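Local coordinates for protein phenolpthiocerol synthesis type-I polyketide synthase ppsA (Mycobacterium bovis, PDB 7AKC) that probably helps build the lipid core of phthiocerols and phenolphthiocerols as a polyketide synthase, this acyltransferase domain loading its extender units, at residues T23-G29 with P105-H111; L94-W98 with I289-A293; S112-V116 with H259-M264; L172-P178 with P267-Q272; I241-T245 with A273-A277. One frame throughout, in Å; residues are numbered along the deposited sequence.

From the N terminus, the chain leaves strand 23-27, passes through helix 79-100 and comes back as strand 107-110, so interaction 1 closes the first loop. Interaction 2 crosses it, tying that helix to the far later residues 289-293, and its long loop encloses interactions 3, 4 and 5. These three follow interaction 1 in series and cross one another in every pairing. Interaction 3 joins the turn after strand 107-110 to helix 257-265. Interaction 4 fastens the edge of the small antiparallel sheet to the start of helix 270-278, and interaction 5 lays that same helix on edge strand 240-242 of the parallel sheet.

Interaction 1. Residues T23-G29 with P105-H111; sequences TVFVYSG and PDLVIGH
Pro105 covers one face of the Phe25 ring: its CB lies 3.5 Å from Phe25 CG, displaced toward the rim, and makes a CH-pi contact, while Pro105 CG and CD pack along Phe25 CD2 and CE2. Phe25 CG is anti to its carbonyl carbon (chi1 -81°), a torsion that lays the ring over the proline. Phe25 CB packs beside Val108 CG1. Tyr27 follows on the same face of the sheet. It turns an edge, not a face, to Val108, with CE2 4.1 Å from CG1, and its hydroxyl reaches the rim of the Phe25 ring and bonds Thr95 OG1. Strands 23-27 and 107-110 are parallel neighbours in the central sheet of the acyltransferase, joined through helix 79-100 as a beta-alpha-beta crossover. Phe25 and Tyr27 use both N and O: Phe25 N meets Leu107 O at 3.0 Å, and His111 N approaches Tyr27 O at 2.8 Å in a practically straight bond (179°). On the other face Val24 and Leu107 run alongside each other, with Val24 CG1 4.0 Å from Leu107 CD2 and equally near Ile109 CG1. At the N-terminal end Asp106 OD2 accepts Thr23 N at 3.0 Å through its anti lone pair, and Asp106 N returns a bond to Thr23 O. At the other end Gly29 N makes a weak bond, 3.4 Å, to His111 ND1.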
# COMPACT_ATOMS: atom_id res chain seq x y z
N THR A 23 5.51 -15.56 9.97
CA THR A 23 6.18 -14.30 9.61
C THR A 23 5.63 -13.68 8.34
O THR A 23 5.62 -14.31 7.28
CB THR A 23 7.68 -14.54 9.46
OG1 THR A 23 8.15 -15.04 10.70
CG2 THR A 23 8.44 -13.25 9.11
N VAL A 24 5.21 -12.44 8.43
CA VAL A 24 4.66 -11.71 7.29
C VAL A 24 5.60 -10.62 6.89
O VAL A 24 6.04 -9.87 7.75
CB VAL A 24 3.30 -11.07 7.61
CG1 VAL A 24 2.66 -10.48 6.36
CG2 VAL A 24 2.36 -12.08 8.27
N PHE A 25 5.85 -10.46 5.59
CA PHE A 25 6.67 -9.35 5.11
C PHE A 25 5.70 -8.35 4.53
O PHE A 25 4.86 -8.71 3.72
CB PHE A 25 7.69 -9.80 4.06
CG PHE A 25 8.96 -10.44 4.63
CD1 PHE A 25 8.99 -10.95 5.91
CD2 PHE A 25 10.12 -10.50 3.87
CE1 PHE A 25 10.14 -11.55 6.42
CE2 PHE A 25 11.29 -11.07 4.39
CZ PHE A 25 11.30 -11.60 5.66
N VAL A 26 5.81 -7.09 4.96
CA VAL A 26 4.92 -6.03 4.54
C VAL A 26 5.68 -5.03 3.66
O VAL A 26 6.72 -4.53 4.07
CB VAL A 26 4.23 -5.33 5.73
CG1 VAL A 26 3.29 -4.24 5.23
CG2 VAL A 26 3.46 -6.35 6.61
N TYR A 27 5.17 -4.77 2.45
CA TYR A 27 5.80 -3.87 1.50
C TYR A 27 5.00 -2.60 1.38
O TYR A 27 3.87 -2.65 0.92
CB TYR A 27 5.93 -4.57 0.14
CG TYR A 27 6.85 -5.76 0.25
CD1 TYR A 27 8.23 -5.62 0.10
CD2 TYR A 27 6.37 -7.01 0.63
CE1 TYR A 27 9.09 -6.70 0.25
CE2 TYR A 27 7.23 -8.08 0.86
CZ TYR A 27 8.58 -7.93 0.65
OH TYR A 27 9.43 -8.99 0.83
N SER A 28 5.58 -1.47 1.81
CA SER A 28 4.84 -0.21 1.76
C SER A 28 4.82 0.36 0.33
O SER A 28 5.70 0.01 -0.47
CB SER A 28 5.45 0.79 2.74
OG SER A 28 6.71 1.24 2.31
N GLY A 29 3.87 1.26 0.06
CA GLY A 29 3.73 1.89 -1.25
C GLY A 29 4.71 3.00 -1.54
O GLY A 29 5.40 2.98 -2.57
N PRO A 105 9.56 -15.04 4.67
CA PRO A 105 8.12 -14.84 4.85
C PRO A 105 7.28 -16.05 4.52
O PRO A 105 7.51 -16.75 3.54
CB PRO A 105 7.79 -13.69 3.90
CG PRO A 105 8.77 -13.82 2.81
CD PRO A 105 10.03 -14.43 3.40
N ASP A 106 6.31 -16.32 5.37
CA ASP A 106 5.30 -17.33 5.11
C ASP A 106 4.11 -16.70 4.35
O ASP A 106 3.27 -17.41 3.80
CB ASP A 106 4.82 -17.91 6.44
CG ASP A 106 5.97 -18.51 7.22
OD1 ASP A 106 6.54 -19.53 6.76
OD2 ASP A 106 6.32 -17.95 8.29
N LEU A 107 4.04 -15.36 4.31
CA LEU A 107 2.97 -14.60 3.72
C LEU A 107 3.49 -13.18 3.46
O LEU A 107 4.37 -12.68 4.17
CB LEU A 107 1.82 -14.52 4.72
CG LEU A 107 0.52 -13.94 4.21
CD1 LEU A 107 -0.41 -15.04 3.76
CD2 LEU A 107 -0.16 -13.10 5.28
N VAL A 108 2.99 -12.58 2.39
CA VAL A 108 3.35 -11.19 2.10
C VAL A 108 2.10 -10.32 1.98
O VAL A 108 1.05 -10.80 1.56
CB VAL A 108 4.29 -11.05 0.87
CG1 VAL A 108 5.60 -11.82 1.09
CG2 VAL A 108 3.61 -11.49 -0.40
N ILE A 109 2.22 -9.03 2.34
CA ILE A 109 1.15 -8.06 2.19
C ILE A 109 1.79 -6.82 1.62
O ILE A 109 2.77 -6.32 2.15
CB ILE A 109 0.44 -7.76 3.53
CG1 ILE A 109 -0.28 -9.03 4.06
CG2 ILE A 109 -0.54 -6.62 3.35
CD1 ILE A 109 -0.91 -8.90 5.45
N GLY A 110 1.26 -6.35 0.51
CA GLY A 110 1.74 -5.14 -0.14
C GLY A 110 0.70 -4.06 0.06
O GLY A 110 -0.48 -4.27 -0.20
N HIS A 111 1.14 -2.88 0.49
CA HIS A 111 0.35 -1.68 0.76
C HIS A 111 0.50 -0.74 -0.44
O HIS A 111 1.63 -0.39 -0.82
CB HIS A 111 0.90 -1.04 2.03
CG HIS A 111 0.40 0.32 2.37
ND1 HIS A 111 0.96 1.46 1.77
CD2 HIS A 111 -0.46 0.71 3.34
CE1 HIS A 111 0.36 2.49 2.36
NE2 HIS A 111 -0.51 2.09 3.29

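Interaction 2. Residues L94-W98 with I289-A293; sequences LTELW and IEISA
Helix 79-100 packs on the central parallel sheet here, setting Leu94, Thr95 and Trp98 against Ile289 near the end of strand 287-290 and Ile291 just beyond it. The Trp98 indole and Ile289 point toward each other, and both branches of the isoleucine lie over the same face of the ring. Ile289 CG2 approaches near the rim, 3.5 Å from Trp98 CZ2, and CD1 stands over the six-membered ring, 4.2 Å from its centroid and only 10° off the normal, a CH-pi contact. Ile291 reaches the pyrrole side obliquely. A bend at chi2 (-58°) brings its CD1 to 3.6 Å from Trp98 NE1, an atom whose hydrogen bond goes to Thr319 OG1. Its other branch, CG2, enters between two helix residues, 3.7 Å from Leu94 CB and 3.6 Å from Thr95 OG1; the Thr95 side chain runs roughly perpendicular to that of Ile291. This is helix-on-sheet packing of an alpha/beta domain, and it continues onto strand 23-27, where Phe25 meets the indole; Thr95 OG1 also bonds Gln91 O within the helix. Leu94 reaches past Ile291, its CD1 3.8 Å from Ser292 O. Ser292 itself turns its side chain from the helix: OG bonds Glu290 OE2 at 2.8 Å, meeting it from above the carboxylate plane (40° out). The same carboxylate also accepts the backbone N atoms of Leu296 and Leu297.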
# COMPACT_ATOMS: atom_id res chain seq x y z
N LEU A 94 16.46 -6.00 0.22
CA LEU A 94 16.34 -6.15 1.67
C LEU A 94 15.66 -7.49 1.99
O LEU A 94 16.08 -8.16 2.93
CB LEU A 94 15.54 -5.02 2.34
CG LEU A 94 16.22 -3.66 2.46
CD1 LEU A 94 15.21 -2.60 2.92
CD2 LEU A 94 17.42 -3.71 3.36
N THR A 95 14.68 -7.91 1.16
CA THR A 95 14.01 -9.20 1.32
C THR A 95 15.03 -10.35 1.26
O THR A 95 14.95 -11.27 2.07
CB THR A 95 12.95 -9.41 0.24
OG1 THR A 95 11.98 -8.37 0.33
CG2 THR A 95 12.24 -10.77 0.36
N GLU A 96 15.99 -10.29 0.32
CA GLU A 96 17.00 -11.36 0.21
C GLU A 96 18.03 -11.31 1.35
O GLU A 96 18.56 -12.36 1.74
CB GLU A 96 17.67 -11.38 -1.17
CG GLU A 96 16.83 -12.12 -2.20
CD GLU A 96 17.24 -11.92 -3.64
OE1 GLU A 96 18.37 -12.32 -4.01
OE2 GLU A 96 16.42 -11.37 -4.41
N LEU A 97 18.28 -10.11 1.92
CA LEU A 97 19.16 -9.95 3.07
C LEU A 97 18.54 -10.65 4.27
O LEU A 97 19.26 -11.33 4.99
CB LEU A 97 19.40 -8.47 3.38
CG LEU A 97 20.28 -8.19 4.61
CD1 LEU A 97 21.65 -8.82 4.49
CD2 LEU A 97 20.38 -6.70 4.88
N TRP A 98 17.20 -10.51 4.48
CA TRP A 98 16.50 -11.16 5.58
C TRP A 98 16.64 -12.68 5.46
O TRP A 98 17.00 -13.34 6.43
CB TRP A 98 15.00 -10.77 5.61
CG TRP A 98 14.68 -9.53 6.40
CD1 TRP A 98 14.28 -8.32 5.90
CD2 TRP A 98 14.65 -9.40 7.83
NE1 TRP A 98 14.03 -7.45 6.93
CE2 TRP A 98 14.25 -8.08 8.12
CE3 TRP A 98 14.96 -10.27 8.89
CZ2 TRP A 98 14.14 -7.61 9.43
CZ3 TRP A 98 14.83 -9.80 10.18
CH2 TRP A 98 14.42 -8.49 10.44
N ILE A 289 6.95 -7.89 9.54
CA ILE A 289 8.18 -7.18 9.26
C ILE A 289 7.96 -6.29 8.07
O ILE A 289 7.70 -6.78 6.99
CB ILE A 289 9.36 -8.16 9.02
CG1 ILE A 289 9.46 -9.19 10.16
CG2 ILE A 289 10.66 -7.38 8.83
CD1 ILE A 289 10.59 -10.26 9.99
N GLU A 290 8.08 -4.99 8.27
CA GLU A 290 7.97 -4.03 7.17
C GLU A 290 9.32 -4.04 6.47
O GLU A 290 10.34 -3.87 7.13
CB GLU A 290 7.68 -2.64 7.74
CG GLU A 290 7.59 -1.59 6.64
CD GLU A 290 7.25 -0.20 7.12
OE1 GLU A 290 6.52 -0.07 8.12
OE2 GLU A 290 7.74 0.78 6.50
N ILE A 291 9.35 -4.30 5.16
CA ILE A 291 10.60 -4.35 4.40
C ILE A 291 10.84 -3.00 3.78
O ILE A 291 10.42 -2.75 2.65
CB ILE A 291 10.59 -5.49 3.34
CG1 ILE A 291 10.06 -6.82 3.96
CG2 ILE A 291 11.96 -5.68 2.73
CD1 ILE A 291 10.86 -7.32 5.16
N SER A 292 11.44 -2.09 4.55
CA SER A 292 11.64 -0.72 4.09
C SER A 292 12.90 -0.08 4.68
O SER A 292 13.46 -0.60 5.64
CB SER A 292 10.44 0.13 4.48
OG SER A 292 10.39 0.23 5.90
N ALA A 293 13.28 1.10 4.18
CA ALA A 293 14.42 1.85 4.68
C ALA A 293 14.10 2.61 5.99
O ALA A 293 15.02 3.11 6.62
CB ALA A 293 14.91 2.82 3.61

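Interaction 3. Residues S112-V116 with H259-M264; sequences SMGEV and HWATNM
One direct hydrogen bond joins Glu115 to His259: NE2 gives its hydrogen to OE1 at 2.6 Å, bent to 141° at the hydrogen. The oxygen lies almost in the imidazole plane, and carboxylate and ring are nearly coplanar, 15° apart. Glu115 gets there with CG anti to its backbone N (chi1 -177°) and the chain extended beyond. OE1 also bonds Ser243 OG and Thr245 OG1, OE2 takes Thr244 N, and Tyr246 OH holds His259 ND1. A second, indirect link runs through a water that donates to Ser112 O at 2.8 Å and to Asn263 OD1 at 2.5 Å; Asn263 ND2 is bonded to Thr245 OG1. Packing centres on Trp260. Val116 CG2 sits over one face of the indole, 3.9 Å from the six-membered ring's centroid, the His259 ring carbon CD2 lies over the opposite face, and Glu115 O meets the edge at CH2, 3.5 Å away. Farther along, the bent Met113 chain brings CE to 4.3 Å from Met264 CB. Ser112 has the strained backbone expected of a nucleophile elbow between strand 107-110 and helix 115-121, and its OG bonds His214 NE2, consistent with the Ser-His pair of acyltransferases. With four bonds on a buried carboxylate, Glu115 probably keeps its negative charge; those bonds fix the carboxylate's rotation and tie the helix after the elbow to helix 257-265 and to residues 243-245.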
# COMPACT_ATOMS: atom_id res chain seq x y z
N SER A 112 -0.63 -0.35 -1.06
CA SER A 112 -0.64 0.57 -2.18
C SER A 112 0.32 0.10 -3.32
O SER A 112 0.31 -1.07 -3.68
CB SER A 112 -0.37 2.00 -1.67
OG SER A 112 -0.32 2.97 -2.72
N MET A 113 1.20 0.96 -3.81
CA MET A 113 2.18 0.61 -4.84
C MET A 113 3.12 -0.54 -4.43
O MET A 113 3.71 -1.18 -5.29
CB MET A 113 2.95 1.87 -5.27
CG MET A 113 2.07 3.07 -5.56
SD MET A 113 1.18 2.95 -7.13
CE MET A 113 -0.48 2.35 -6.55
N GLY A 114 3.18 -0.86 -3.14
CA GLY A 114 3.98 -1.95 -2.59
C GLY A 114 3.50 -3.34 -2.96
O GLY A 114 4.23 -4.31 -2.76
N GLU A 115 2.24 -3.47 -3.44
CA GLU A 115 1.70 -4.77 -3.83
C GLU A 115 2.46 -5.36 -5.03
O GLU A 115 2.53 -6.57 -5.17
CB GLU A 115 0.18 -4.68 -4.09
CG GLU A 115 -0.43 -6.03 -4.43
CD GLU A 115 -1.88 -6.11 -3.99
OE1 GLU A 115 -2.74 -6.33 -4.87
OE2 GLU A 115 -2.15 -5.97 -2.78
N VAL A 116 3.10 -4.51 -5.87
CA VAL A 116 3.94 -5.05 -6.97
C VAL A 116 5.09 -5.86 -6.37
O VAL A 116 5.30 -7.03 -6.75
CB VAL A 116 4.47 -3.96 -7.93
CG1 VAL A 116 5.53 -4.54 -8.87
CG2 VAL A 116 3.34 -3.35 -8.72
N HIS A 259 -5.63 -6.39 -12.73
CA HIS A 259 -5.30 -6.26 -11.32
C HIS A 259 -4.50 -4.96 -11.05
O HIS A 259 -4.85 -4.26 -10.11
CB HIS A 259 -4.51 -7.46 -10.79
CG HIS A 259 -4.22 -7.34 -9.32
ND1 HIS A 259 -5.19 -7.64 -8.38
CD2 HIS A 259 -3.11 -6.90 -8.68
CE1 HIS A 259 -4.64 -7.39 -7.20
NE2 HIS A 259 -3.38 -6.96 -7.34
N TRP A 260 -3.45 -4.66 -11.82
CA TRP A 260 -2.66 -3.44 -11.56
C TRP A 260 -3.41 -2.15 -11.88
O TRP A 260 -3.30 -1.18 -11.11
CB TRP A 260 -1.27 -3.52 -12.26
CG TRP A 260 -0.51 -4.74 -11.81
CD1 TRP A 260 -0.17 -5.82 -12.58
CD2 TRP A 260 -0.14 -5.06 -10.46
NE1 TRP A 260 0.41 -6.79 -11.79
CE2 TRP A 260 0.44 -6.35 -10.49
CE3 TRP A 260 -0.29 -4.41 -9.23
CZ2 TRP A 260 0.86 -6.99 -9.32
CZ3 TRP A 260 0.17 -5.03 -8.09
CH2 TRP A 260 0.72 -6.32 -8.14
N ALA A 261 -4.26 -2.16 -12.92
CA ALA A 261 -5.13 -1.00 -13.23
C ALA A 261 -6.15 -0.78 -12.10
O ALA A 261 -6.42 0.36 -11.71
CB ALA A 261 -5.87 -1.24 -14.55
N THR A 262 -6.67 -1.88 -11.54
CA THR A 262 -7.64 -1.79 -10.45
C THR A 262 -6.99 -1.35 -9.16
O THR A 262 -7.54 -0.51 -8.43
CB THR A 262 -8.37 -3.13 -10.30
OG1 THR A 262 -9.16 -3.37 -11.47
CG2 THR A 262 -9.23 -3.21 -9.04
N ASN A 263 -5.82 -1.92 -8.86
CA ASN A 263 -5.06 -1.66 -7.63
C ASN A 263 -4.70 -0.17 -7.47
O ASN A 263 -4.77 0.36 -6.35
CB ASN A 263 -3.81 -2.56 -7.57
CG ASN A 263 -2.79 -2.11 -6.57
OD1 ASN A 263 -1.89 -1.31 -6.89
ND2 ASN A 263 -2.97 -2.52 -5.32
N MET A 264 -4.34 0.47 -8.57
CA MET A 264 -3.94 1.90 -8.51
C MET A 264 -5.14 2.82 -8.21
O MET A 264 -4.89 3.91 -7.70
CB MET A 264 -3.26 2.32 -9.83
CG MET A 264 -4.20 2.52 -10.98
SD MET A 264 -3.32 2.77 -12.53
CE MET A 264 -2.12 3.99 -12.03
O HOH W 1 0.49 -2.01 -6.31

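Interaction 4. Residues L172-P178 with P267-Q272; sequences LGIYNSP and PVHFQQ
Tyr175 leans across Val268 and His269 from the edge strand. Its CB starts beside Gln271 CB, 4.2 Å away, with CG anti to the carbonyl carbon (chi1 -64°), and that torsion lays the ring between two covers: Leu172 CD2 over the centre of one face, the end of the Gln272 side chain over the other, its amide nearly perpendicular to the ring. CD1 meets Val268 O at the ring edge, 3.6 Å off. CE1 comes 3.6 Å from His269 CD2, the two rings near parallel but slid apart, and also touches Pro267 CB. At the tip, Tyr175 OH is 3.3 Å from the O atom of a water, and that water O lies 2.7 Å from His269 NE2; ND1 of that histidine is held by Thr244 O. Strand 171-177, outermost in the four-stranded antiparallel sheet of the small subdomain, is joined here to the start of helix 270-278, with His269 at the N-cap position. Tyr175 N bonds Val268 O at 2.9 Å, almost straight (172°), and Tyr175 O takes Gln271 N at 2.8 Å from the helix's first turn. Val268 N reaches Gly173 O, 2.8 Å away, while Ile174 and Val268 run side by side.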
# COMPACT_ATOMS: atom_id res chain seq x y z
N LEU A 172 -11.81 7.86 -0.06
CA LEU A 172 -11.09 7.17 0.99
C LEU A 172 -10.02 6.38 0.23
O LEU A 172 -10.33 5.60 -0.68
CB LEU A 172 -12.06 6.24 1.73
CG LEU A 172 -11.50 5.62 2.99
CD1 LEU A 172 -12.64 5.21 3.97
CD2 LEU A 172 -10.69 4.39 2.69
N GLY A 173 -8.77 6.69 0.51
CA GLY A 173 -7.63 6.10 -0.17
C GLY A 173 -7.05 4.89 0.54
O GLY A 173 -6.64 3.94 -0.14
N ILE A 174 -6.87 4.95 1.87
CA ILE A 174 -6.25 3.82 2.60
C ILE A 174 -6.92 3.60 3.93
O ILE A 174 -7.17 4.55 4.68
CB ILE A 174 -4.73 4.04 2.85
CG1 ILE A 174 -3.97 4.44 1.57
CG2 ILE A 174 -4.03 2.81 3.54
CD1 ILE A 174 -2.43 4.80 1.83
N TYR A 175 -7.26 2.29 4.21
CA TYR A 175 -7.80 1.92 5.51
C TYR A 175 -6.56 1.57 6.35
O TYR A 175 -6.04 0.45 6.22
CB TYR A 175 -8.75 0.70 5.44
CG TYR A 175 -10.01 0.92 4.64
CD1 TYR A 175 -10.04 0.68 3.27
CD2 TYR A 175 -11.20 1.28 5.27
CE1 TYR A 175 -11.22 0.80 2.55
CE2 TYR A 175 -12.38 1.41 4.56
CZ TYR A 175 -12.40 1.15 3.20
OH TYR A 175 -13.55 1.31 2.50
N ASN A 176 -6.02 2.53 7.09
CA ASN A 176 -4.80 2.28 7.88
C ASN A 176 -5.03 1.36 9.04
O ASN A 176 -4.35 0.37 9.22
CB ASN A 176 -4.18 3.60 8.37
CG ASN A 176 -3.00 4.00 7.56
OD1 ASN A 176 -2.86 3.61 6.41
ND2 ASN A 176 -2.13 4.82 8.13
N SER A 177 -6.00 1.74 9.88
CA SER A 177 -6.33 1.04 11.09
C SER A 177 -7.71 1.58 11.52
O SER A 177 -8.28 2.46 10.85
CB SER A 177 -5.24 1.30 12.14
OG SER A 177 -5.28 2.66 12.58
N PRO A 178 -8.33 1.01 12.54
CA PRO A 178 -9.70 1.40 12.88
C PRO A 178 -9.94 2.89 13.09
O PRO A 178 -10.98 3.37 12.71
CB PRO A 178 -10.00 0.60 14.15
CG PRO A 178 -9.15 -0.65 13.95
CD PRO A 178 -7.86 -0.13 13.37
N PRO A 267 -9.36 1.82 -3.19
CA PRO A 267 -8.77 2.05 -1.86
C PRO A 267 -7.82 0.89 -1.49
O PRO A 267 -7.86 -0.22 -2.07
CB PRO A 267 -9.98 2.00 -0.90
CG PRO A 267 -11.16 1.93 -1.70
CD PRO A 267 -10.82 1.63 -3.13
N VAL A 268 -6.92 1.17 -0.57
CA VAL A 268 -5.93 0.17 -0.09
C VAL A 268 -6.50 -0.46 1.18
O VAL A 268 -6.64 0.24 2.21
CB VAL A 268 -4.61 0.87 0.24
CG1 VAL A 268 -3.61 -0.15 0.82
CG2 VAL A 268 -4.03 1.59 -0.99
N HIS A 269 -6.89 -1.74 1.11
CA HIS A 269 -7.55 -2.45 2.22
C HIS A 269 -6.51 -3.01 3.18
O HIS A 269 -6.39 -4.22 3.36
CB HIS A 269 -8.53 -3.53 1.65
CG HIS A 269 -9.59 -2.94 0.76
ND1 HIS A 269 -9.37 -2.68 -0.59
CD2 HIS A 269 -10.81 -2.45 1.11
CE1 HIS A 269 -10.48 -2.09 -1.03
NE2 HIS A 269 -11.39 -1.97 -0.06
N PHE A 270 -5.66 -2.12 3.72
CA PHE A 270 -4.52 -2.53 4.55
C PHE A 270 -4.94 -3.10 5.87
O PHE A 270 -4.54 -4.22 6.23
CB PHE A 270 -3.58 -1.33 4.73
CG PHE A 270 -2.30 -1.70 5.45
CD1 PHE A 270 -1.38 -2.57 4.87
CD2 PHE A 270 -2.03 -1.19 6.70
CE1 PHE A 270 -0.21 -2.91 5.53
CE2 PHE A 270 -0.89 -1.59 7.40
CZ PHE A 270 0.03 -2.44 6.81
N GLN A 271 -5.80 -2.34 6.63
CA GLN A 271 -6.29 -2.88 7.90
C GLN A 271 -6.93 -4.31 7.74
O GLN A 271 -6.67 -5.22 8.51
CB GLN A 271 -7.34 -1.91 8.42
CG GLN A 271 -8.06 -2.47 9.65
CD GLN A 271 -9.19 -1.58 10.08
OE1 GLN A 271 -9.18 -0.37 9.89
NE2 GLN A 271 -10.21 -2.20 10.66
N GLN A 272 -7.73 -4.47 6.70
CA GLN A 272 -8.44 -5.72 6.45
C GLN A 272 -7.46 -6.84 6.16
O GLN A 272 -7.67 -7.95 6.65
CB GLN A 272 -9.43 -5.56 5.27
CG GLN A 272 -10.56 -4.53 5.49
CD GLN A 272 -10.18 -3.10 5.12
OE1 GLN A 272 -9.03 -2.75 4.91
NE2 GLN A 272 -11.19 -2.25 5.00
O HOH W 2 -13.76 -0.68 -0.11

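Interaction 5. Residues I241-T245 with A273-A277; sequences IISTT and AIASA. With NA (sodium ion), chain C.
Ser276, whose side chain rests on Ile242 CD1, gives its backbone O to a sodium ion at 2.3 Å. A water at 2.5 Å from the sodium and the carbonyl oxygens of Ser279, Ala281 and Gly283 complete the grip, so the metal holds the last turn of helix 270-278 to the loop that follows. Across the contact, Ile242 carries most of the packing through two branches. CG2, anti to the backbone N, touches Ala273 CB at 3.6 Å. The other branch is stretched out (chi2 178°), which carries CD1 one turn farther along the helix, to 3.8 Å from Ala277 N, 4.1 Å from Ala277 CB and 3.9 Å from Ser276 OG. Thr244 adds its methyl: CG2 lies 3.7 Å from Ala273 CB, so this one alanine carbon is met by both residues. With only a methyl on Ala273, the CA atoms of Ile242 and Ala273 lie 6.0 Å apart. The polar branch of Thr244 serves elsewhere, OG1 bonding Gly110 O, and its backbone O accepts His269 N. Between Ile242 and Thr244, Ser243 points its side chain away from the helix; its OG accepts Thr245 N in an ST turn. Ile242 belongs to strand 240-242, an outermost strand of the central parallel sheet, and helix 270-278 covers its side chain by the helix-on-sheet packing of an alpha/beta fold.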
# COMPACT_ATOMS: atom_id res chain seq x y z
N ILE A 241 -0.14 -14.69 -0.25
CA ILE A 241 -0.24 -13.25 -0.36
C ILE A 241 -1.68 -12.84 -0.13
O ILE A 241 -2.61 -13.53 -0.58
CB ILE A 241 0.27 -12.76 -1.74
CG1 ILE A 241 0.09 -11.21 -1.87
CG2 ILE A 241 -0.37 -13.53 -2.90
CD1 ILE A 241 0.95 -10.60 -2.93
N ILE A 242 -1.85 -11.82 0.69
CA ILE A 242 -3.14 -11.21 0.88
C ILE A 242 -3.09 -9.89 0.14
O ILE A 242 -2.24 -9.02 0.44
CB ILE A 242 -3.58 -11.01 2.34
CG1 ILE A 242 -3.46 -12.35 3.12
CG2 ILE A 242 -4.99 -10.41 2.39
CD1 ILE A 242 -3.81 -12.24 4.54
N SER A 243 -3.92 -9.74 -0.89
CA SER A 243 -3.98 -8.47 -1.63
C SER A 243 -4.71 -7.42 -0.80
O SER A 243 -5.65 -7.73 -0.09
CB SER A 243 -4.75 -8.68 -2.93
OG SER A 243 -4.85 -7.49 -3.68
N THR A 244 -4.31 -6.17 -0.95
CA THR A 244 -5.00 -5.05 -0.34
C THR A 244 -5.88 -4.33 -1.39
O THR A 244 -6.49 -3.28 -1.10
CB THR A 244 -3.97 -4.07 0.26
OG1 THR A 244 -3.05 -3.61 -0.76
CG2 THR A 244 -3.23 -4.67 1.49
N THR A 245 -5.99 -4.88 -2.59
CA THR A 245 -6.74 -4.28 -3.67
C THR A 245 -8.26 -4.34 -3.55
O THR A 245 -8.96 -3.35 -3.91
CB THR A 245 -6.29 -4.90 -5.00
OG1 THR A 245 -4.91 -4.54 -5.20
CG2 THR A 245 -7.13 -4.42 -6.19
N ALA A 273 -6.39 -6.58 5.36
CA ALA A 273 -5.41 -7.62 5.08
C ALA A 273 -4.61 -7.99 6.34
O ALA A 273 -4.42 -9.17 6.63
CB ALA A 273 -4.45 -7.17 3.96
N ILE A 274 -4.15 -7.00 7.12
CA ILE A 274 -3.41 -7.27 8.36
C ILE A 274 -4.30 -8.08 9.34
O ILE A 274 -3.85 -9.06 9.93
CB ILE A 274 -3.00 -5.91 9.00
CG1 ILE A 274 -1.94 -5.17 8.16
CG2 ILE A 274 -2.50 -6.09 10.46
CD1 ILE A 274 -0.55 -5.98 8.00
N ALA A 275 -5.55 -7.66 9.53
CA ALA A 275 -6.48 -8.35 10.43
C ALA A 275 -6.68 -9.80 10.01
O ALA A 275 -6.76 -10.70 10.85
CB ALA A 275 -7.83 -7.63 10.43
N SER A 276 -6.75 -10.04 8.69
CA SER A 276 -6.94 -11.43 8.20
C SER A 276 -5.70 -12.25 8.52
O SER A 276 -5.79 -13.39 8.97
CB SER A 276 -7.17 -11.42 6.70
OG SER A 276 -7.28 -12.74 6.19
N ALA A 277 -4.52 -11.68 8.27
CA ALA A 277 -3.26 -12.38 8.58
C ALA A 277 -3.18 -12.69 10.08
O ALA A 277 -2.88 -13.83 10.46
CB ALA A 277 -2.07 -11.50 8.14
NA NA C . -5.13 -15.56 9.16
O HOH W 3 -4.30 -15.34 6.85